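Local coordinates for putative CRISPR-associated endoribonuclease-like protein Cas6 (Pyrococcus furiosus, PDB 3UFC) that probably binds CRISPR RNA as a Cas6-related protein of the CRISPR antiviral defence system, and may be an endoribonuclease, at residues Lys90-Val93 / Glu94-Lys98; Pro39-Val42 / Lys43-Ser47; Ile70-Ser74 / Asp75-Leu79. One frame throughout, in Å; residues are numbered along the deposited sequence.

Contact 1 of 3, residues Lys90-Val93 / Glu94-Lys98; sequences KGIV and EGIEK
Ile92 and Ile96, one helical turn apart, lie side by side and point the same way, with CG2 of Ile92 3.7 Å from CD1 of Ile96. The ethyl arm of Ile96 doubles back along the turn because CG1 sits beside its own backbone N (chi1 -69°), which brings CG1 to 3.2 Å from the carbonyl oxygen of Ile92. On the far side of the helix Glu94 also reaches back: its extended chain passes the carbonyl oxygen of Lys90, and OE2 ends 4.0 Å from CB of Lys90. The two charges do not meet, since NZ of Lys90 stays 6.2 Å from OE2 of Glu94; the ammonium instead makes a weak, long ion pair with Glu87. Regular alpha-helical bonds set this spacing, from the N of Glu94 to O of Lys90 (3.0 Å) through to the N of Glu97 to O of Val93 (2.9 Å). The segment belongs to helix 86-98, amphipathic here. Its apolar side faces the sheet and the neighbouring helix: Ile96 rests on Ile7 of strand 3-11 and on Val111 and Ile114 of strand 107-116, while Ile92 meets Ile30 and Ala34 of helix 23-37.

Contact 2 of 3, residues Pro39-Val42 / Lys43-Ser47; sequences PRIV and KLLES
Ile41 overlaps Leu45 side by side, both heading the same way, with CD1 of Ile41 4.1 Å from CD2 of Leu45. Next to them Val42 and Glu46 repeat the pairing, CG1 of Val42 lying 3.7 Å from the carboxylate carbon CD of Glu46, so a methyl rests against the acid group. In Lys43, CG stands between its backbone N and carbonyl carbon (chi1 67°), and two further bends at chi3 and chi4 curl the chain back until NZ donates to O of Arg40 at 2.8 Å; the ammonium comes well off to one side of that carbonyl, at a C=O...N angle of 124°. A water fills in at the start of the helix, donating a hydrogen bond to O of Pro39 and accepting one from N of Lys43 at 2.9 Å, with a weak third bond from NZ of Lys43. The guanidinium of Arg40 is taken up by a salt bridge to Glu38. Behind the short helix 42-46 and the residues leading into it stands helix 23-37, on which Ile41 and Leu45 press at Ala34, Val42 at Val31 and Glu46 at Tyr27; Trp52 and Asn231 both donate to the carbonyl of Leu45.

Contact 3 of 3, residues Ile70-Ser74 / Asp75-Leu79; sequences IKILS and DDISL
From Ser74 to Ile77 the backbone swings out of one strand and into the next, first extended at Ser74 and then kinked at Asp76, the centre of an inverse gamma turn closed by a weak bond of 3.1 Å from N of Ile77 to O of Asp75. Ser74 holds the start of the bend. Its OG is turned opposite the backbone N (chi1 172°) and hence forward along the chain, where it accepts the N-H of Asp76 at 3.0 Å in a nearly straight bond, 166° at the hydrogen. A serine oxygen taking the amide two residues on is an ST turn, and this one runs straight into the gamma turn. CB of Asp76 comes 3.4 Å from the same OG, while its carboxylate leads off to a salt bridge with Lys8.

The bend joins two sheets of the N-terminal half: strand 69-72 is the middle strand of a small antiparallel three-stranded sheet, whereas strand 77-83 runs next to strand 3-11 in the main sheet of the ferredoxin-like domain.

Inside the corner, Ile72 and Ile77 cross at about a right angle. The end of Ile77 does the touching: its CD1 is 3.6 Å from CG2 of Ile72 and 3.9 Å from CD1 of Ile72, so it bears on both branches of that residue. The same CD1 of Ile77 also lies 3.7 Å from O of Ser74, which puts it against the backbone of the turn as well as the strand side chain. Both isoleucines are buried, with Ile59 of strand 53-59 against Ile72, and Ile57 of that strand together with Leu9 and Pro11 of strand 3-11 against Ile77.

In the fold
Along the chain the order is contact 2, contact 3, contact 1, all within the N-terminal ferredoxin-like domain, whose beta-alpha-beta-beta-alpha-beta core includes helix 23-37, strand 77-83 and helix 86-98. Contacts 1 and 2 are neighbours, their centres about 14 Å apart, and they touch where CD1 of Ile41 packs 3.9 Å from CA of Gly91; both also lean on helix 23-37. Contact 3 lies farther off, its centre about 22 Å from that of contact 1 and about 29 Å from that of contact 2. It touches neither, yet strand 77-83, which starts there, leads directly into helix 86-98. Contacts 1 and 2 thus belong to the helical layer of the domain, while contact 3 is where the chain passes from the small sheet into the main one.

Contact 1 of 3, residues Lys90-Val93 / Glu94-Lys98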
loop_
_atom_site.group_PDB
_atom_site.type_symbol
_atom_site.label_atom_id
_atom_site.label_comp_id
_atom_site.label_asym_id
_atom_site.label_seq_id
_atom_site.Cartn_x
_atom_site.Cartn_y
_atom_site.Cartn_z
ATOM N N LYS A 90 0.220 0.861 16.402
ATOM C CA LYS A 90 -0.241 0.260 17.653
ATOM C C LYS A 90 -1.764 0.177 17.683
ATOM O O LYS A 90 -2.332 -0.769 18.229
ATOM C CB LYS A 90 0.281 1.044 18.864
ATOM C CG LYS A 90 -0.313 2.422 19.055
ATOM C CD LYS A 90 0.248 3.083 20.316
ATOM C CE LYS A 90 1.766 3.228 20.246
ATOM N NZ LYS A 90 2.338 3.904 21.448
ATOM N N GLY A 91 -2.424 1.165 17.085
ATOM C CA GLY A 91 -3.874 1.146 17.036
ATOM C C GLY A 91 -4.336 -0.021 16.177
ATOM O O GLY A 91 -5.280 -0.733 16.530
ATOM N N ILE A 92 -3.658 -0.229 15.051
ATOM C CA ILE A 92 -3.997 -1.321 14.138
ATOM C C ILE A 92 -3.693 -2.691 14.752
ATOM O O ILE A 92 -4.518 -3.603 14.683
ATOM C CB ILE A 92 -3.229 -1.186 12.792
ATOM C CG1 ILE A 92 -3.791 -0.005 11.992
ATOM C CG2 ILE A 92 -3.345 -2.475 11.983
ATOM C CD1 ILE A 92 -3.015 0.311 10.721
ATOM N N VAL A 93 -2.510 -2.833 15.342
ATOM C CA VAL A 93 -2.122 -4.096 15.965
ATOM C C VAL A 93 -3.088 -4.486 17.081
ATOM O O VAL A 93 -3.567 -5.620 17.126
ATOM C CB VAL A 93 -0.689 -4.021 16.538
ATOM C CG1 VAL A 93 -0.442 -5.189 17.499
ATOM C CG2 VAL A 93 0.319 -4.069 15.400
ATOM N N GLU A 94 -3.369 -3.547 17.979
ATOM C CA GLU A 94 -4.284 -3.801 19.085
ATOM C C GLU A 94 -5.680 -4.098 18.557
ATOM O O GLU A 94 -6.352 -5.019 19.028
ATOM C CB GLU A 94 -4.333 -2.592 20.024
ATOM C CG GLU A 94 -3.081 -2.411 20.864
ATOM C CD GLU A 94 -3.114 -1.142 21.701
ATOM O OE1 GLU A 94 -4.168 -0.857 22.315
ATOM O OE2 GLU A 94 -2.083 -0.436 21.751
ATOM N N GLY A 95 -6.115 -3.310 17.579
ATOM C CA GLY A 95 -7.429 -3.507 16.999
ATOM C C GLY A 95 -7.594 -4.889 16.401
ATOM O O GLY A 95 -8.658 -5.496 16.512
ATOM N N ILE A 96 -6.539 -5.394 15.770
ATOM C CA ILE A 96 -6.577 -6.713 15.148
ATOM C C ILE A 96 -6.447 -7.830 16.184
ATOM O O ILE A 96 -7.027 -8.906 16.024
ATOM C CB ILE A 96 -5.456 -6.847 14.088
ATOM C CG1 ILE A 96 -5.766 -5.931 12.899
ATOM C CG2 ILE A 96 -5.323 -8.295 13.641
ATOM C CD1 ILE A 96 -4.713 -5.942 11.813
ATOM N N GLU A 97 -5.689 -7.576 17.245
ATOM C CA GLU A 97 -5.527 -8.573 18.298
ATOM C C GLU A 97 -6.867 -8.809 18.986
ATOM O O GLU A 97 -7.172 -9.927 19.394
ATOM C CB GLU A 97 -4.485 -8.110 19.322
ATOM C CG GLU A 97 -3.049 -8.325 18.875
ATOM C CD GLU A 97 -2.663 -9.795 18.859
ATOM O OE1 GLU A 97 -2.580 -10.396 19.951
ATOM O OE2 GLU A 97 -2.446 -10.350 17.761
ATOM N N LYS A 98 -7.667 -7.751 19.095
ATOM C CA LYS A 98 -8.980 -7.834 19.731
ATOM C C LYS A 98 -10.041 -8.433 18.809
ATOM O O LYS A 98 -10.961 -9.108 19.271
ATOM C CB LYS A 98 -9.431 -6.445 20.184
ATOM C CG LYS A 98 -10.852 -6.398 20.733
ATOM C CD LYS A 98 -11.227 -4.985 21.148
ATOM C CE LYS A 98 -12.644 -4.921 21.691
ATOM N NZ LYS A 98 -13.024 -3.536 22.098
#

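Contact 2 of 3, residues Pro39-Val42 / Lys43-Ser47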
loop_
_atom_site.group_PDB
_atom_site.type_symbol
_atom_site.label_atom_id
_atom_site.label_comp_id
_atom_site.label_asym_id
_atom_site.label_seq_id
_atom_site.Cartn_x
_atom_site.Cartn_y
_atom_site.Cartn_z
ATOM N N PRO A 39 -10.745 5.732 18.509
ATOM C CA PRO A 39 -11.535 6.494 17.537
ATOM C C PRO A 39 -10.812 7.708 16.966
ATOM O O PRO A 39 -11.181 8.215 15.911
ATOM C CB PRO A 39 -12.775 6.891 18.338
ATOM C CG PRO A 39 -12.910 5.776 19.328
ATOM C CD PRO A 39 -11.487 5.583 19.773
ATOM N N ARG A 40 -9.777 8.164 17.663
ATOM C CA ARG A 40 -9.027 9.335 17.229
ATOM C C ARG A 40 -8.096 9.139 16.033
ATOM O O ARG A 40 -7.694 10.118 15.404
ATOM C CB ARG A 40 -8.243 9.912 18.412
ATOM C CG ARG A 40 -9.125 10.687 19.385
ATOM C CD ARG A 40 -8.386 11.073 20.651
ATOM N NE ARG A 40 -8.037 9.901 21.448
ATOM C CZ ARG A 40 -7.536 9.958 22.677
ATOM N NH1 ARG A 40 -7.326 11.133 23.255
ATOM N NH2 ARG A 40 -7.248 8.841 23.330
ATOM N N ILE A 41 -7.751 7.895 15.710
ATOM C CA ILE A 41 -6.869 7.660 14.570
ATOM C C ILE A 41 -7.642 7.325 13.303
ATOM O O ILE A 41 -7.046 7.126 12.246
ATOM C CB ILE A 41 -5.860 6.516 14.823
ATOM C CG1 ILE A 41 -6.600 5.198 15.048
ATOM C CG2 ILE A 41 -4.955 6.868 15.994
ATOM C CD1 ILE A 41 -5.676 3.995 15.106
ATOM N N VAL A 42 -8.966 7.260 13.403
ATOM C CA VAL A 42 -9.774 6.952 12.231
ATOM C C VAL A 42 -9.598 8.041 11.174
ATOM O O VAL A 42 -9.515 7.748 9.980
ATOM C CB VAL A 42 -11.267 6.827 12.594
ATOM C CG1 VAL A 42 -12.101 6.671 11.332
ATOM C CG2 VAL A 42 -11.474 5.626 13.506
ATOM N N LYS A 43 -9.526 9.294 11.618
ATOM C CA LYS A 43 -9.356 10.418 10.700
ATOM C C LYS A 43 -8.027 10.306 9.950
ATOM O O LYS A 43 -7.940 10.659 8.774
ATOM C CB LYS A 43 -9.408 11.749 11.461
ATOM C CG LYS A 43 -8.240 11.977 12.409
ATOM C CD LYS A 43 -8.305 13.352 13.064
ATOM C CE LYS A 43 -9.365 13.408 14.152
ATOM N NZ LYS A 43 -8.989 12.565 15.328
ATOM N N LEU A 44 -6.994 9.818 10.631
ATOM C CA LEU A 44 -5.685 9.657 10.001
ATOM C C LEU A 44 -5.720 8.488 9.026
ATOM O O LEU A 44 -5.156 8.549 7.932
ATOM C CB LEU A 44 -4.608 9.401 11.058
ATOM C CG LEU A 44 -4.481 10.426 12.184
ATOM C CD1 LEU A 44 -3.248 10.096 13.023
ATOM C CD2 LEU A 44 -4.372 11.833 11.601
ATOM N N LEU A 45 -6.384 7.417 9.439
ATOM C CA LEU A 45 -6.501 6.222 8.619
ATOM C C LEU A 45 -7.257 6.455 7.318
ATOM O O LEU A 45 -6.908 5.879 6.288
ATOM C CB LEU A 45 -7.197 5.116 9.415
ATOM C CG LEU A 45 -6.375 4.001 10.070
ATOM C CD1 LEU A 45 -5.003 4.485 10.476
ATOM C CD2 LEU A 45 -7.160 3.465 11.268
ATOM N N GLU A 46 -8.283 7.305 7.367
ATOM C CA GLU A 46 -9.113 7.581 6.194
ATOM C C GLU A 46 -8.662 8.765 5.341
ATOM O O GLU A 46 -9.201 8.993 4.257
ATOM C CB GLU A 46 -10.570 7.808 6.626
ATOM C CG GLU A 46 -11.155 6.690 7.481
ATOM C CD GLU A 46 -12.658 6.829 7.690
ATOM O OE1 GLU A 46 -13.119 7.955 7.974
ATOM O OE2 GLU A 46 -13.376 5.810 7.573
ATOM N N SER A 47 -7.678 9.515 5.820
ATOM C CA SER A 47 -7.195 10.674 5.077
ATOM C C SER A 47 -6.556 10.300 3.748
ATOM O O SER A 47 -5.726 9.392 3.679
ATOM C CB SER A 47 -6.185 11.457 5.913
ATOM O OG SER A 47 -5.479 12.385 5.106
HETATM O O HOH W 1 -10.890 10.063 14.076
#

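Contact 3 of 3, residues Ile70-Ser74 / Asp75-Leu79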
loop_
_atom_site.group_PDB
_atom_site.type_symbol
_atom_site.label_atom_id
_atom_site.label_comp_id
_atom_site.label_asym_id
_atom_site.label_seq_id
_atom_site.Cartn_x
_atom_site.Cartn_y
_atom_site.Cartn_z
ATOM N N ILE A 70 -8.655 -15.202 -7.049
ATOM C CA ILE A 70 -7.379 -15.843 -6.759
ATOM C C ILE A 70 -7.618 -17.108 -5.943
ATOM O O ILE A 70 -8.237 -17.059 -4.880
ATOM C CB ILE A 70 -6.458 -14.900 -5.950
ATOM C CG1 ILE A 70 -6.358 -13.541 -6.648
ATOM C CG2 ILE A 70 -5.077 -15.515 -5.814
ATOM C CD1 ILE A 70 -5.612 -12.489 -5.843
ATOM N N LYS A 71 -7.141 -18.241 -6.448
ATOM C CA LYS A 71 -7.302 -19.506 -5.741
ATOM C C LYS A 71 -6.091 -19.732 -4.847
ATOM O O LYS A 71 -4.962 -19.843 -5.325
ATOM C CB LYS A 71 -7.442 -20.665 -6.728
ATOM C CG LYS A 71 -7.702 -22.004 -6.054
ATOM C CD LYS A 71 -7.835 -23.124 -7.073
ATOM C CE LYS A 71 -8.104 -24.458 -6.396
ATOM N NZ LYS A 71 -8.279 -25.557 -7.390
ATOM N N ILE A 72 -6.339 -19.790 -3.544
ATOM C CA ILE A 72 -5.284 -19.989 -2.554
ATOM C C ILE A 72 -4.889 -21.460 -2.452
ATOM O O ILE A 72 -5.698 -22.300 -2.062
ATOM C CB ILE A 72 -5.751 -19.490 -1.173
ATOM C CG1 ILE A 72 -6.067 -17.996 -1.254
ATOM C CG2 ILE A 72 -4.680 -19.766 -0.125
ATOM C CD1 ILE A 72 -6.724 -17.435 -0.020
ATOM N N LEU A 73 -3.642 -21.764 -2.797
ATOM C CA LEU A 73 -3.145 -23.134 -2.753
ATOM C C LEU A 73 -2.127 -23.328 -1.634
ATOM O O LEU A 73 -1.304 -24.243 -1.690
ATOM C CB LEU A 73 -2.493 -23.499 -4.091
ATOM C CG LEU A 73 -3.328 -23.337 -5.364
ATOM C CD1 LEU A 73 -2.458 -23.643 -6.570
ATOM C CD2 LEU A 73 -4.536 -24.256 -5.324
ATOM N N SER A 74 -2.183 -22.472 -0.619
ATOM C CA SER A 74 -1.252 -22.561 0.499
ATOM C C SER A 74 -1.733 -21.793 1.724
ATOM O O SER A 74 -2.503 -20.841 1.608
ATOM C CB SER A 74 0.115 -22.022 0.074
ATOM O OG SER A 74 0.989 -21.915 1.183
ATOM N N ASP A 75 -1.269 -22.215 2.897
ATOM C CA ASP A 75 -1.627 -21.561 4.152
ATOM C C ASP A 75 -0.635 -20.449 4.475
ATOM O O ASP A 75 -0.790 -19.739 5.462
ATOM C CB ASP A 75 -1.643 -22.580 5.295
ATOM C CG ASP A 75 -2.910 -23.408 5.319
ATOM O OD1 ASP A 75 -2.890 -24.507 5.907
ATOM O OD2 ASP A 75 -3.931 -22.954 4.762
ATOM N N ASP A 76 0.390 -20.315 3.641
ATOM C CA ASP A 76 1.412 -19.290 3.828
ATOM C C ASP A 76 0.919 -18.010 3.149
ATOM O O ASP A 76 1.187 -17.765 1.967
ATOM C CB ASP A 76 2.731 -19.770 3.216
ATOM C CG ASP A 76 3.875 -18.814 3.466
ATOM O OD1 ASP A 76 3.971 -18.271 4.586
ATOM O OD2 ASP A 76 4.692 -18.622 2.541
ATOM N N ILE A 77 0.185 -17.209 3.916
ATOM C CA ILE A 77 -0.406 -15.968 3.429
ATOM C C ILE A 77 -0.046 -14.805 4.340
ATOM O O ILE A 77 -0.227 -14.884 5.551
ATOM C CB ILE A 77 -1.944 -16.084 3.390
ATOM C CG1 ILE A 77 -2.353 -17.261 2.507
ATOM C CG2 ILE A 77 -2.555 -14.788 2.887
ATOM C CD1 ILE A 77 -3.835 -17.577 2.567
ATOM N N SER A 78 0.437 -13.716 3.754
ATOM C CA SER A 78 0.825 -12.555 4.541
ATOM C C SER A 78 0.247 -11.234 4.047
ATOM O O SER A 78 0.016 -11.047 2.855
ATOM C CB SER A 78 2.352 -12.439 4.573
ATOM O OG SER A 78 2.942 -13.533 5.256
ATOM N N LEU A 79 0.016 -10.331 4.993
ATOM C CA LEU A 79 -0.479 -8.991 4.717
ATOM C C LEU A 79 0.494 -8.061 5.441
ATOM O O LEU A 79 0.671 -8.173 6.659
ATOM C CB LEU A 79 -1.885 -8.791 5.291
ATOM C CG LEU A 79 -2.398 -7.346 5.280
ATOM C CD1 LEU A 79 -2.544 -6.848 3.838
ATOM C CD2 LEU A 79 -3.737 -7.272 6.004
#